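Local coordinates for transferrin binding protein B (Actinobacillus suis, PDB 3PQU) that probably binds host transferrin at the outer membrane as the lipoprotein part of a receptor for iron acquisition, at residues P89-L94 with G101-S106; Y247-I252 with Q258-R263; T332-I337 with N499-I504. All blocks are in the same frame, centred on the assembly; numbering follows the deposited sequence. Where two conformers were deposited one is given.

Interaction 1. Residues P89-L94 with G101-S106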
ATOM      1  N   PRO A  89     -11.431   7.147  -9.604  1.00 25.06           N
ATOM      2  CA  PRO A  89     -12.186   7.728  -8.479  1.00 17.80           C
ATOM      3  C   PRO A  89     -13.124   8.850  -8.918  1.00 27.95           C
ATOM      4  O   PRO A  89     -12.705   9.700  -9.697  1.00 18.26           O
ATOM      5  CB  PRO A  89     -11.081   8.294  -7.561  1.00 25.86           C
ATOM      6  CG  PRO A  89      -9.871   7.455  -7.861  1.00 25.52           C
ATOM      7  CD  PRO A  89      -9.981   7.070  -9.338  1.00 21.46           C
ATOM      8  N   HIS A  90     -14.364   8.849  -8.420  1.00 23.90           N
ATOM      9  CA  HIS A  90     -15.340   9.903  -8.709  1.00 24.15           C
ATOM     10  C   HIS A  90     -15.837  10.006 -10.177  1.00 28.38           C
ATOM     11  O   HIS A  90     -16.719  10.813 -10.469  1.00 23.11           O
ATOM     12  CB  HIS A  90     -14.825  11.261  -8.199  1.00 21.41           C
ATOM     13  CG  HIS A  90     -14.647  11.312  -6.711  1.00 29.70           C
ATOM     14  ND1 HIS A  90     -15.696  11.522  -5.844  1.00 46.13           N
ATOM     15  CD2 HIS A  90     -13.549  11.143  -5.934  1.00 29.01           C
ATOM     16  CE1 HIS A  90     -15.253  11.496  -4.599  1.00 39.82           C
ATOM     17  NE2 HIS A  90     -13.952  11.273  -4.627  1.00 29.33           N
ATOM     18  N   LEU A  91     -15.301   9.202 -11.095  1.00 23.33           N
ATOM     19  CA  LEU A  91     -15.691   9.329 -12.508  1.00 27.73           C
ATOM     20  C   LEU A  91     -17.210   9.152 -12.708  1.00 24.48           C
ATOM     21  O   LEU A  91     -17.855   9.925 -13.420  1.00 24.21           O
ATOM     22  CB  LEU A  91     -14.904   8.363 -13.404  1.00 18.66           C
ATOM     23  CG  LEU A  91     -15.190   8.524 -14.910  1.00 33.16           C
ATOM     24  CD1 LEU A  91     -14.729   9.901 -15.420  1.00 19.96           C
ATOM     25  CD2 LEU A  91     -14.583   7.410 -15.771  1.00 28.19           C
ATOM     26  N   LYS A  92     -17.770   8.139 -12.064  1.00 22.74           N
ATOM     27  CA  LYS A  92     -19.201   7.866 -12.124  1.00 21.44           C
ATOM     28  C   LYS A  92     -19.999   9.004 -11.495  1.00 29.81           C
ATOM     29  O   LYS A  92     -20.994   9.462 -12.062  1.00 31.63           O
ATOM     30  CB  LYS A  92     -19.530   6.549 -11.416  1.00 34.76           C
ATOM     31  CG  LYS A  92     -21.025   6.306 -11.210  1.00 45.83           C
ATOM     32  CD  LYS A  92     -21.663   5.621 -12.411  1.00 72.72           C
ATOM     33  CE  LYS A  92     -23.186   5.548 -12.271  1.00 76.61           C
ATOM     34  NZ  LYS A  92     -23.617   5.163 -10.892  1.00 64.19           N
ATOM     35  N   GLU A  93     -19.567   9.458 -10.322  1.00 21.75           N
ATOM     36  CA  GLU A  93     -20.212  10.577  -9.646  1.00 34.21           C
ATOM     37  C   GLU A  93     -20.256  11.812 -10.544  1.00 27.24           C
ATOM     38  O   GLU A  93     -21.284  12.461 -10.636  1.00 23.45           O
ATOM     39  CB  GLU A  93     -19.461  10.958  -8.367  1.00 35.48           C
ATOM     40  CG  GLU A  93     -19.943  10.328  -7.081  1.00 53.29           C
ATOM     41  CD  GLU A  93     -19.117  10.800  -5.879  1.00 69.42           C
ATOM     42  OE1 GLU A  93     -18.576  11.932  -5.918  1.00 46.33           O
ATOM     43  OE2 GLU A  93     -19.003  10.038  -4.896  1.00 81.33           O
ATOM     44  N   LEU A  94     -19.125  12.167 -11.149  1.00 21.89           N
ATOM     45  CA  LEU A  94     -19.050  13.346 -12.017  1.00 25.68           C
ATOM     46  C   LEU A  94     -19.971  13.199 -13.241  1.00 25.08           C
ATOM     47  O   LEU A  94     -20.671  14.142 -13.622  1.00 19.23           O
ATOM     48  CB  LEU A  94     -17.605  13.591 -12.470  1.00 11.16           C
ATOM     49  CG  LEU A  94     -16.589  14.040 -11.401  1.00 17.98           C
ATOM     50  CD1 LEU A  94     -15.210  14.182 -12.014  1.00 31.62           C
ATOM     51  CD2 LEU A  94     -17.003  15.369 -10.757  1.00 24.73           C
ATOM     52  N   GLY A 101     -21.354  17.537 -20.040  1.00 18.01           N
ATOM     53  CA  GLY A 101     -20.948  16.398 -20.851  1.00 12.90           C
ATOM     54  C   GLY A 101     -19.455  16.440 -21.163  1.00 29.60           C
ATOM     55  O   GLY A 101     -18.988  15.775 -22.089  1.00 24.02           O
ATOM     56  N   LEU A 102     -18.700  17.231 -20.402  1.00 16.41           N
ATOM     57  CA  LEU A 102     -17.270  17.358 -20.643  1.00 19.23           C
ATOM     58  C   LEU A 102     -16.471  16.790 -19.475  1.00 15.10           C
ATOM     59  O   LEU A 102     -15.961  17.545 -18.638  1.00 17.94           O
ATOM     60  CB  LEU A 102     -16.903  18.816 -20.868  1.00 18.48           C
ATOM     61  CG  LEU A 102     -17.494  19.381 -22.163  1.00 27.29           C
ATOM     62  CD1 LEU A 102     -17.343  20.895 -22.230  1.00 23.93           C
ATOM     63  CD2 LEU A 102     -16.822  18.728 -23.350  1.00 26.99           C
ATOM     64  N   ILE A 103     -16.377  15.464 -19.428  1.00 19.21           N
ATOM     65  CA  ILE A 103     -15.709  14.747 -18.341  1.00 17.44           C
ATOM     66  C   ILE A 103     -14.407  14.182 -18.876  1.00 22.85           C
ATOM     67  O   ILE A 103     -14.388  13.474 -19.907  1.00 16.93           O
ATOM     68  CB  ILE A 103     -16.555  13.576 -17.823  1.00 19.73           C
ATOM     69  CG1 ILE A 103     -17.982  14.027 -17.479  1.00 34.49           C
ATOM     70  CG2 ILE A 103     -15.892  12.930 -16.638  1.00 10.53           C
ATOM     71  CD1 ILE A 103     -18.067  15.043 -16.375  1.00 31.77           C
ATOM     72  N   TYR A 104     -13.317  14.497 -18.183  1.00 12.41           N
ATOM     73  CA  TYR A 104     -11.987  14.058 -18.592  1.00 16.12           C
ATOM     74  C   TYR A 104     -11.207  13.453 -17.430  1.00 29.13           C
ATOM     75  O   TYR A 104     -11.465  13.767 -16.264  1.00 19.25           O
ATOM     76  CB  TYR A 104     -11.205  15.247 -19.163  1.00 12.91           C
ATOM     77  CG  TYR A 104     -11.801  15.840 -20.415  1.00 18.71           C
ATOM     78  CD1 TYR A 104     -11.756  15.154 -21.628  1.00 17.66           C
ATOM     79  CD2 TYR A 104     -12.411  17.091 -20.389  1.00 27.53           C
ATOM     80  CE1 TYR A 104     -12.312  15.699 -22.791  1.00 20.50           C
ATOM     81  CE2 TYR A 104     -12.962  17.646 -21.542  1.00 25.56           C
ATOM     82  CZ  TYR A 104     -12.903  16.948 -22.739  1.00 29.62           C
ATOM     83  OH  TYR A 104     -13.436  17.507 -23.874  1.00 30.75           O
ATOM     84  N   HIS A 105     -10.251  12.586 -17.739  1.00 22.51           N
ATOM     85  CA  HIS A 105      -9.292  12.174 -16.720  1.00 22.73           C
ATOM     86  C   HIS A 105      -7.925  11.829 -17.323  1.00 24.72           C
ATOM     87  O   HIS A 105      -7.799  11.600 -18.522  1.00 17.87           O
ATOM     88  CB  HIS A 105      -9.845  11.061 -15.823  1.00  9.05           C
ATOM     89  CG  HIS A 105      -9.964   9.738 -16.505  1.00 21.04           C
ATOM     90  ND1 HIS A 105      -8.951   8.801 -16.494  1.00 20.49           N
ATOM     91  CD2 HIS A 105     -10.979   9.188 -17.218  1.00 22.96           C
ATOM     92  CE1 HIS A 105      -9.335   7.734 -17.177  1.00 14.31           C
ATOM     93  NE2 HIS A 105     -10.563   7.941 -17.626  1.00 16.67           N
ATOM     94  N   SER A 106      -6.906  11.835 -16.472  1.00 17.53           N
ATOM     95  CA  SER A 106      -5.532  11.791 -16.906  1.00 13.40           C
ATOM     96  C   SER A 106      -5.131  10.469 -17.570  1.00 12.67           C
ATOM     97  O   SER A 106      -4.053  10.383 -18.147  1.00 19.37           O
ATOM     98  CB  SER A 106      -4.605  12.067 -15.709  1.00 13.11           C
ATOM     99  OG  SER A 106      -4.951  11.206 -14.632  1.00 16.51           O
TER

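Interaction 2. Residues Y247-I252 with Q258-R263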
ATOM      1  N   TYR A 247       9.448  18.040 -13.816  1.00 15.56           N
ATOM      2  CA  TYR A 247       9.644  19.014 -14.884  1.00 21.91           C
ATOM      3  C   TYR A 247       8.331  19.530 -15.455  1.00 13.39           C
ATOM      4  O   TYR A 247       7.337  18.801 -15.504  1.00 19.52           O
ATOM      5  CB  TYR A 247      10.426  18.375 -16.042  1.00 14.46           C
ATOM      6  CG  TYR A 247      11.817  17.919 -15.688  1.00 19.92           C
ATOM      7  CD1 TYR A 247      12.900  18.788 -15.814  1.00 21.44           C
ATOM      8  CD2 TYR A 247      12.059  16.612 -15.265  1.00 18.70           C
ATOM      9  CE1 TYR A 247      14.199  18.376 -15.497  1.00 27.46           C
ATOM     10  CE2 TYR A 247      13.350  16.186 -14.958  1.00 25.83           C
ATOM     11  CZ  TYR A 247      14.412  17.071 -15.076  1.00 29.48           C
ATOM     12  OH  TYR A 247      15.687  16.652 -14.775  1.00 37.39           O
ATOM     13  N   ARG A 248       8.345  20.782 -15.902  1.00 17.69           N
ATOM     14  CA  ARG A 248       7.242  21.357 -16.676  1.00 19.69           C
ATOM     15  C   ARG A 248       7.723  21.511 -18.109  1.00 26.69           C
ATOM     16  O   ARG A 248       8.747  22.166 -18.381  1.00 16.98           O
ATOM     17  CB  ARG A 248       6.811  22.719 -16.098  1.00 25.84           C
ATOM     18  CG  ARG A 248       5.664  23.431 -16.857  1.00 23.45           C
ATOM     19  CD  ARG A 248       5.550  24.909 -16.442  1.00 22.36           C
ATOM     20  NE  ARG A 248       4.380  25.587 -17.006  1.00 16.77           N
ATOM     21  CZ  ARG A 248       4.398  26.299 -18.135  1.00 28.52           C
ATOM     22  NH1 ARG A 248       5.517  26.421 -18.828  1.00 21.73           N
ATOM     23  NH2 ARG A 248       3.296  26.891 -18.573  1.00 24.81           N
ATOM     24  N   ASN A 249       6.999  20.894 -19.033  1.00 19.75           N
ATOM     25  CA  ASN A 249       7.386  20.923 -20.445  1.00 18.85           C
ATOM     26  C   ASN A 249       6.476  21.861 -21.225  1.00 20.23           C
ATOM     27  O   ASN A 249       5.348  21.499 -21.554  1.00 21.14           O
ATOM     28  CB  ASN A 249       7.326  19.503 -21.016  1.00 17.53           C
ATOM     29  CG  ASN A 249       8.238  18.558 -20.268  1.00 34.98           C
ATOM     30  OD1 ASN A 249       9.456  18.681 -20.350  1.00 33.09           O
ATOM     31  ND2 ASN A 249       7.661  17.635 -19.508  1.00 19.68           N
ATOM     32  N   GLY A 250       6.968  23.064 -21.503  1.00 20.84           N
ATOM     33  CA  GLY A 250       6.147  24.124 -22.061  1.00 25.59           C
ATOM     34  C   GLY A 250       5.493  23.851 -23.402  1.00 26.68           C
ATOM     35  O   GLY A 250       5.834  22.907 -24.122  1.00 19.00           O
ATOM     36  N   TYR A 251       4.537  24.700 -23.738  1.00 26.93           N
ATOM     37  CA  TYR A 251       3.863  24.643 -25.026  1.00 28.90           C
ATOM     38  C   TYR A 251       4.888  24.849 -26.142  1.00 31.07           C
ATOM     39  O   TYR A 251       5.819  25.631 -25.974  1.00 36.58           O
ATOM     40  CB  TYR A 251       2.797  25.742 -25.070  1.00 39.68           C
ATOM     41  CG  TYR A 251       2.083  25.843 -26.382  1.00 52.55           C
ATOM     42  CD1 TYR A 251       2.520  26.726 -27.362  1.00 57.02           C
ATOM     43  CD2 TYR A 251       0.967  25.053 -26.649  1.00 62.25           C
ATOM     44  CE1 TYR A 251       1.864  26.818 -28.579  1.00 65.88           C
ATOM     45  CE2 TYR A 251       0.307  25.140 -27.858  1.00 61.09           C
ATOM     46  CZ  TYR A 251       0.761  26.023 -28.817  1.00 57.60           C
ATOM     47  OH  TYR A 251       0.105  26.112 -30.015  1.00 65.25           O
ATOM     48  N   ILE A 252       4.735  24.147 -27.268  1.00 29.38           N
ATOM     49  CA  ILE A 252       5.715  24.223 -28.355  1.00 26.66           C
ATOM     50  C   ILE A 252       5.063  24.394 -29.725  1.00 46.70           C
ATOM     51  O   ILE A 252       4.111  23.688 -30.055  1.00 42.02           O
ATOM     52  CB  ILE A 252       6.647  22.983 -28.411  1.00 37.97           C
ATOM     53  CG1 ILE A 252       7.548  23.063 -29.653  1.00 41.82           C
ATOM     54  CG2 ILE A 252       5.838  21.684 -28.425  1.00 32.94           C
ATOM     55  CD1 ILE A 252       8.552  21.930 -29.784  1.00 55.36           C
ATOM     56  N   GLN A 258      10.517  24.933 -27.272  1.00 30.67           N
ATOM     57  CA  GLN A 258       9.937  24.446 -26.032  1.00 36.10           C
ATOM     58  C   GLN A 258      10.774  24.842 -24.820  1.00 40.94           C
ATOM     59  O   GLN A 258      11.988  24.696 -24.830  1.00 28.39           O
ATOM     60  CB  GLN A 258       9.764  22.920 -26.056  1.00 25.25           C
ATOM     61  CG  GLN A 258       9.016  22.421 -24.811  1.00 25.37           C
ATOM     62  CD  GLN A 258       8.688  20.933 -24.838  1.00 27.89           C
ATOM     63  OE1 GLN A 258       9.525  20.120 -25.199  1.00 33.14           O
ATOM     64  NE2 GLN A 258       7.463  20.575 -24.419  1.00 19.01           N
ATOM     65  N   GLU A 259      10.132  25.356 -23.777  1.00 26.54           N
ATOM     66  CA  GLU A 259      10.835  25.648 -22.534  0.53 33.05           C
ATOM     67  C   GLU A 259      10.611  24.530 -21.516  1.00 31.72           C
ATOM     68  O   GLU A 259       9.491  24.310 -21.054  1.00 25.15           O
ATOM     69  CB  GLU A 259      10.410  27.011 -21.970  0.53 31.52           C
ATOM     70  CG  GLU A 259      10.708  28.172 -22.914  0.53 29.22           C
ATOM     71  CD  GLU A 259      10.499  29.533 -22.277  0.53 56.03           C
ATOM     72  OE1 GLU A 259      10.985  29.746 -21.145  0.53 64.84           O
ATOM     73  OE2 GLU A 259       9.860  30.397 -22.917  0.53 58.44           O
ATOM     74  N   VAL A 260      11.677  23.817 -21.187  1.00 20.57           N
ATOM     75  CA  VAL A 260      11.588  22.754 -20.198  1.00 31.73           C
ATOM     76  C   VAL A 260      12.190  23.246 -18.878  1.00 39.15           C
ATOM     77  O   VAL A 260      13.370  23.592 -18.836  1.00 33.45           O
ATOM     78  CB  VAL A 260      12.346  21.511 -20.678  1.00 21.55           C
ATOM     79  CG1 VAL A 260      12.337  20.428 -19.580  1.00 26.54           C
ATOM     80  CG2 VAL A 260      11.737  20.989 -21.972  1.00 24.74           C
ATOM     81  N   THR A 261      11.394  23.311 -17.809  1.00 26.53           N
ATOM     82  CA  THR A 261      11.941  23.780 -16.540  1.00 32.28           C
ATOM     83  C   THR A 261      11.754  22.782 -15.416  1.00 25.44           C
ATOM     84  O   THR A 261      10.702  22.172 -15.289  1.00 25.49           O
ATOM     85  CB  THR A 261      11.384  25.164 -16.123  1.00 41.04           C
ATOM     86  OG1 THR A 261       9.956  25.129 -16.129  1.00 34.84           O
ATOM     87  CG2 THR A 261      11.859  26.244 -17.080  1.00 53.11           C
ATOM     88  N   LYS A 262      12.795  22.602 -14.611  1.00 16.41           N
ATOM     89  CA  LYS A 262      12.682  21.759 -13.437  1.00 21.51           C
ATOM     90  C   LYS A 262      12.004  22.559 -12.327  1.00 21.35           C
ATOM     91  O   LYS A 262      12.492  23.612 -11.926  1.00 32.29           O
ATOM     92  CB  LYS A 262      14.049  21.250 -12.972  1.00 28.87           C
ATOM     93  CG  LYS A 262      13.932  20.267 -11.806  1.00 22.35           C
ATOM     94  CD  LYS A 262      15.293  19.925 -11.193  1.00 34.10           C
ATOM     95  CE  LYS A 262      16.228  19.335 -12.220  1.00 30.52           C
ATOM     96  NZ  LYS A 262      17.500  18.818 -11.601  1.00 42.96           N
ATOM     97  N   ARG A 263      10.875  22.049 -11.843  1.00 14.43           N
ATOM     98  CA  ARG A 263      10.117  22.686 -10.765  1.00 14.14           C
ATOM     99  C   ARG A 263      10.527  22.163  -9.379  1.00 22.12           C
ATOM    100  O   ARG A 263      10.475  22.895  -8.394  1.00 20.00           O
ATOM    101  CB  ARG A 263       8.623  22.418 -10.941  1.00 15.90           C
ATOM    102  CG  ARG A 263       7.989  23.113 -12.117  1.00 35.55           C
ATOM    103  CD  ARG A 263       7.812  24.584 -11.815  1.00 52.23           C
ATOM    104  NE  ARG A 263       6.577  25.103 -12.393  1.00 52.66           N
ATOM    105  CZ  ARG A 263       6.332  26.394 -12.580  1.00 43.56           C
ATOM    106  NH1 ARG A 263       7.243  27.297 -12.241  1.00 57.06           N
ATOM    107  NH2 ARG A 263       5.187  26.779 -13.122  1.00 60.91           N
TER
HETATM  108  O   HOH W   1       8.315  25.270 -18.764  1.00 28.95           O
HETATM  109  O   HOH W   2       7.535  26.381 -23.975  1.00 19.39           O

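Interaction 3. Residues T332-I337 with N499-I504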
ATOM      1  N   THR A 332      16.695  -8.989 -10.618  1.00 48.64           N
ATOM      2  CA  THR A 332      16.825  -9.759  -9.396  1.00 44.01           C
ATOM      3  C   THR A 332      16.185  -8.979  -8.250  1.00 40.15           C
ATOM      4  O   THR A 332      16.493  -7.808  -8.036  1.00 34.01           O
ATOM      5  CB  THR A 332      18.304 -10.031  -9.092  1.00 50.75           C
ATOM      6  OG1 THR A 332      18.869 -10.770 -10.176  1.00 58.78           O
ATOM      7  CG2 THR A 332      18.459 -10.822  -7.802  1.00 45.62           C
ATOM      8  N   THR A 333      15.271  -9.620  -7.529  1.00 27.62           N
ATOM      9  CA  THR A 333      14.614  -8.965  -6.411  1.00 31.78           C
ATOM     10  C   THR A 333      14.883  -9.699  -5.112  1.00 38.51           C
ATOM     11  O   THR A 333      15.278 -10.860  -5.102  1.00 43.15           O
ATOM     12  CB  THR A 333      13.106  -8.859  -6.632  1.00 34.50           C
ATOM     13  OG1 THR A 333      12.550 -10.168  -6.786  1.00 43.39           O
ATOM     14  CG2 THR A 333      12.814  -8.045  -7.888  1.00 39.55           C
ATOM     15  N   GLU A 334      14.674  -8.999  -4.012  1.00 45.32           N
ATOM     16  CA  GLU A 334      14.777  -9.605  -2.702  1.00 44.01           C
ATOM     17  C   GLU A 334      13.471  -9.355  -1.953  1.00 42.78           C
ATOM     18  O   GLU A 334      12.984  -8.217  -1.874  1.00 30.06           O
ATOM     19  CB  GLU A 334      15.969  -9.028  -1.945  1.00 37.65           C
ATOM     20  CG  GLU A 334      16.071  -9.502  -0.515  1.00 54.47           C
ATOM     21  CD  GLU A 334      17.405  -9.168   0.114  1.00 52.61           C
ATOM     22  OE1 GLU A 334      18.432  -9.188  -0.598  1.00 57.28           O
ATOM     23  OE2 GLU A 334      17.430  -8.888   1.327  1.00 42.01           O
ATOM     24  N   ARG A 335      12.888 -10.422  -1.423  1.00 19.65           N
ATOM     25  CA  ARG A 335      11.585 -10.325  -0.778  1.00 29.85           C
ATOM     26  C   ARG A 335      11.678  -9.569   0.547  1.00 35.25           C
ATOM     27  O   ARG A 335      12.587  -9.819   1.328  1.00 35.81           O
ATOM     28  CB  ARG A 335      11.004 -11.717  -0.556  1.00 32.08           C
ATOM     29  CG  ARG A 335       9.558 -11.689  -0.169  1.00 31.15           C
ATOM     30  CD  ARG A 335       8.881 -13.029  -0.428  1.00 35.38           C
ATOM     31  NE  ARG A 335       7.439 -12.901  -0.227  1.00 41.83           N
ATOM     32  CZ  ARG A 335       6.564 -12.639  -1.193  1.00 41.27           C
ATOM     33  NH1 ARG A 335       6.975 -12.501  -2.450  1.00 36.71           N
ATOM     34  NH2 ARG A 335       5.274 -12.527  -0.904  1.00 37.56           N
ATOM     35  N   ILE A 336      10.754  -8.633   0.784  1.00 21.62           N
ATOM     36  CA  ILE A 336      10.728  -7.883   2.041  1.00 23.88           C
ATOM     37  C   ILE A 336       9.554  -8.217   2.957  1.00 32.85           C
ATOM     38  O   ILE A 336       9.639  -8.043   4.172  1.00 31.89           O
ATOM     39  CB  ILE A 336      10.724  -6.358   1.826  1.00 23.20           C
ATOM     40  CG1 ILE A 336       9.590  -5.929   0.885  1.00 18.31           C
ATOM     41  CG2 ILE A 336      12.068  -5.889   1.313  1.00 27.65           C
ATOM     42  CD1 ILE A 336       9.337  -4.409   0.920  1.00 23.87           C
ATOM     43  N   ILE A 337       8.464  -8.694   2.371  1.00 29.18           N
ATOM     44  CA  ILE A 337       7.214  -8.871   3.101  1.00 27.43           C
ATOM     45  C   ILE A 337       6.518 -10.181   2.754  1.00 31.14           C
ATOM     46  O   ILE A 337       6.500 -10.600   1.599  1.00 31.53           O
ATOM     47  CB  ILE A 337       6.226  -7.716   2.777  1.00 26.13           C
ATOM     48  CG1 ILE A 337       6.787  -6.373   3.242  1.00 26.95           C
ATOM     49  CG2 ILE A 337       4.878  -7.960   3.430  1.00 21.72           C
ATOM     50  CD1 ILE A 337       5.933  -5.138   2.774  1.00 27.24           C
ATOM     51  N   ASN A 499      16.428 -20.888   1.095  1.00 54.21           N
ATOM     52  CA  ASN A 499      16.915 -20.163  -0.061  1.00 57.73           C
ATOM     53  C   ASN A 499      16.640 -18.683   0.152  1.00 57.09           C
ATOM     54  O   ASN A 499      15.483 -18.273   0.281  1.00 53.58           O
ATOM     55  CB  ASN A 499      16.243 -20.664  -1.340  1.00 78.76           C
ATOM     56  CG  ASN A 499      16.889 -20.109  -2.592  1.00 98.73           C
ATOM     57  OD1 ASN A 499      18.113 -20.009  -2.683  1.00106.00           O
ATOM     58  ND2 ASN A 499      16.067 -19.742  -3.569  1.00100.37           N
ATOM     59  N   GLY A 500      17.706 -17.890   0.214  1.00 38.84           N
ATOM     60  CA  GLY A 500      17.595 -16.464   0.470  1.00 39.01           C
ATOM     61  C   GLY A 500      17.219 -16.160   1.911  1.00 51.64           C
ATOM     62  O   GLY A 500      17.907 -16.569   2.845  1.00 45.25           O
ATOM     63  N   ASN A 501      16.127 -15.425   2.098  1.00 38.52           N
ATOM     64  CA  ASN A 501      15.644 -15.129   3.437  1.00 35.16           C
ATOM     65  C   ASN A 501      14.338 -15.851   3.738  1.00 44.67           C
ATOM     66  O   ASN A 501      13.584 -15.436   4.617  1.00 41.89           O
ATOM     67  CB  ASN A 501      15.485 -13.629   3.641  1.00 32.22           C
ATOM     68  CG  ASN A 501      14.659 -12.979   2.549  1.00 32.38           C
ATOM     69  OD1 ASN A 501      14.041 -13.664   1.739  1.00 30.50           O
ATOM     70  ND2 ASN A 501      14.648 -11.651   2.522  1.00 28.62           N
ATOM     71  N   GLY A 502      14.074 -16.924   2.995  1.00 38.82           N
ATOM     72  CA  GLY A 502      12.891 -17.743   3.210  1.00 51.22           C
ATOM     73  C   GLY A 502      13.207 -19.218   3.045  1.00 61.08           C
ATOM     74  O   GLY A 502      14.349 -19.581   2.763  1.00 52.66           O
ATOM     75  N   PHE A 503      12.206 -20.072   3.225  1.00 53.58           N
ATOM     76  CA  PHE A 503      12.387 -21.503   2.994  1.00 52.71           C
ATOM     77  C   PHE A 503      11.196 -22.125   2.261  1.00 63.33           C
ATOM     78  O   PHE A 503      10.091 -21.574   2.256  1.00 51.00           O
ATOM     79  CB  PHE A 503      12.663 -22.246   4.311  1.00 56.16           C
ATOM     80  CG  PHE A 503      11.573 -22.099   5.334  1.00 59.46           C
ATOM     81  CD1 PHE A 503      10.515 -22.994   5.372  1.00 58.44           C
ATOM     82  CD2 PHE A 503      11.604 -21.064   6.255  1.00 48.77           C
ATOM     83  CE1 PHE A 503       9.507 -22.860   6.310  1.00 68.50           C
ATOM     84  CE2 PHE A 503      10.601 -20.924   7.196  1.00 58.22           C
ATOM     85  CZ  PHE A 503       9.552 -21.822   7.226  1.00 52.98           C
ATOM     86  N   ILE A 504      11.433 -23.273   1.634  1.00 57.68           N
ATOM     87  CA  ILE A 504      10.396 -23.953   0.873  1.00 68.17           C
ATOM     88  C   ILE A 504      10.610 -25.452   0.980  1.00 60.28           C
ATOM     89  O   ILE A 504      11.747 -25.916   0.974  1.00 63.21           O
ATOM     90  CB  ILE A 504      10.415 -23.537  -0.615  1.00 79.37           C
ATOM     91  CG1 ILE A 504      10.408 -22.011  -0.752  1.00 88.75           C
ATOM     92  CG2 ILE A 504       9.233 -24.146  -1.362  1.00 70.48           C
ATOM     93  CD1 ILE A 504      10.505 -21.526  -2.180  1.00 90.52           C
TER
HETATM   94  O   HOH W   3      14.071 -12.914  -1.186  1.00 39.68           O

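Interaction 1. Residues P89-L94 with G101-S106
Leu-94 and Ile-103 mark the nearest approach of two backbones, the start of helix 91-97 and the short strand 103-105, with 7.3 Å between their CA atoms and no hydrogen bond passing across. Side chains therefore carry the contact. CD1 of Leu-91 presses on CG2 of Ile-103 at 3.5 Å, a tight methyl pair; with CG anti to the backbone N (chi1 -176°), the leucine swings its branch toward the strand although its CB does not aim there. The other branch of Ile-103 reaches further along the helix: CD1 lies 3.9 Å from O of Leu-94 and 4.2 Å from CB of Leu-94. A beta-branched isoleucine suits this place, since its two arms serve two leucines one helical turn apart. Leu-91 CD1 also comes obliquely to the His-105 ring, 4.2 Å from CD2. His-90 is the N-cap, its ND1 giving a 2.9 Å hydrogen bond in the ring plane to OE1 of Glu-93, while NE2 bonds to Glu-45 and the ring stacks on Tyr-152. Strand 103-105 is outermost in the five-stranded handle sheet, paired with 121-128; Leu-91 and Leu-94 also touch Val-126 of 121-128, so the helix lies on the sheet.

Interaction 2. Residues Y247-I252 with Q258-R263
The Tyr-247 ring and the Lys-262 chain pass each other at a slant: CE1 of the tyrosine is 3.8 Å from the lysine CB, and the bend of the lysine at chi3 (-58°) brings CE to 3.7 Å from the tyrosine OH. A long aliphatic chain suits this neighbour, greasy along the ring and charged at its end. Val-260 CG1 also approaches the ring obliquely. The guanidinium of Arg-248 receives a water at its edge, in plane, through NH1; that water donates to O of Glu-259 and also bonds to OG1 of Thr-261. Arg-263 lies beside Arg-248, pointing the same way with the guanidinium planes 65° apart. Their like charges, NE of Arg-248 and NH2 of Arg-263 being 4.1 Å apart, are probably eased by the salt bridge of Arg-248 to Asp-207 and the cation-pi contact of Arg-263 with Phe-289. On an extended chain, Gln-258 gives NE2 to O of Gly-250 at 2.9 Å, in the carbonyl plane, and to O of Gly-226, while OE1 takes N-H of Lys-225. Gly-250, without a side chain, sits close against Glu-259, its N 2.8 Å from O of Glu-259. The backbones join further by reciprocal bonds between Arg-248 and Thr-261. This is an antiparallel beta hairpin at its loop end, joining neighbouring strands of the first, N-lobe barrel.

Interaction 3. Residues T332-I337 with N499-I504
Arg-335 and Asn-501 bring the backbones nearest, their CA atoms 7.6 Å apart: strand 333-335 faces a type II' turn, Asn-499 to Gly-502, and no backbone hydrogen bond joins them. Gly-500, with its positive phi of 72°, is apt for the second position of such a turn, which leaves Asn-501 at the third with its side chain toward the strand. With CG between backbone N and carbonyl carbon (chi1 52°), the amide of Asn-501 reaches across, and ND2 gives a 3.0 Å hydrogen bond to O of Arg-335. ND2 lies in the carbonyl plane of Arg-335, whose O sits 18° out of the amide plane. A water accepts from N of Arg-335 at 2.8 Å and donates to OD1 of Asn-501 at 3.0 Å. One amide, donor and acceptor together, thus serves both backbone polar groups of Arg-335, the O directly and the N through the water. CG of Glu-334 lies 4.0 Å from ND2 of Asn-501; the carboxylate beyond, held by Lys-166 and Thr-428, stands almost perpendicular to the amide. Asn-501 also bonds Arg-425 and Thr-426. One direct hydrogen bond and one water bridge thus tie the C-lobe handle to a barrel turn through polarity, not oily packing.

The three contacts follow one another along the chain and touch nowhere, each belonging to a different part of the two-lobed protein. Interaction 1 lies in the N-lobe handle and interaction 2 in the barrel that follows it; their centres are 27 Å apart, with nearest atoms about 14 Å apart. Interaction 3, centred about 41 Å from interaction 1 and 42 Å from interaction 2, joins two domains of the C-lobe, handle and barrel, over 161 intervening residues, whereas the others close short local connections. Interactions 1 and 3 fall on opposite sides of the chain's centre. The chemistry of the three differs likewise: aliphatic packing, hairpin hydrogen bonding and a polar interdomain tie.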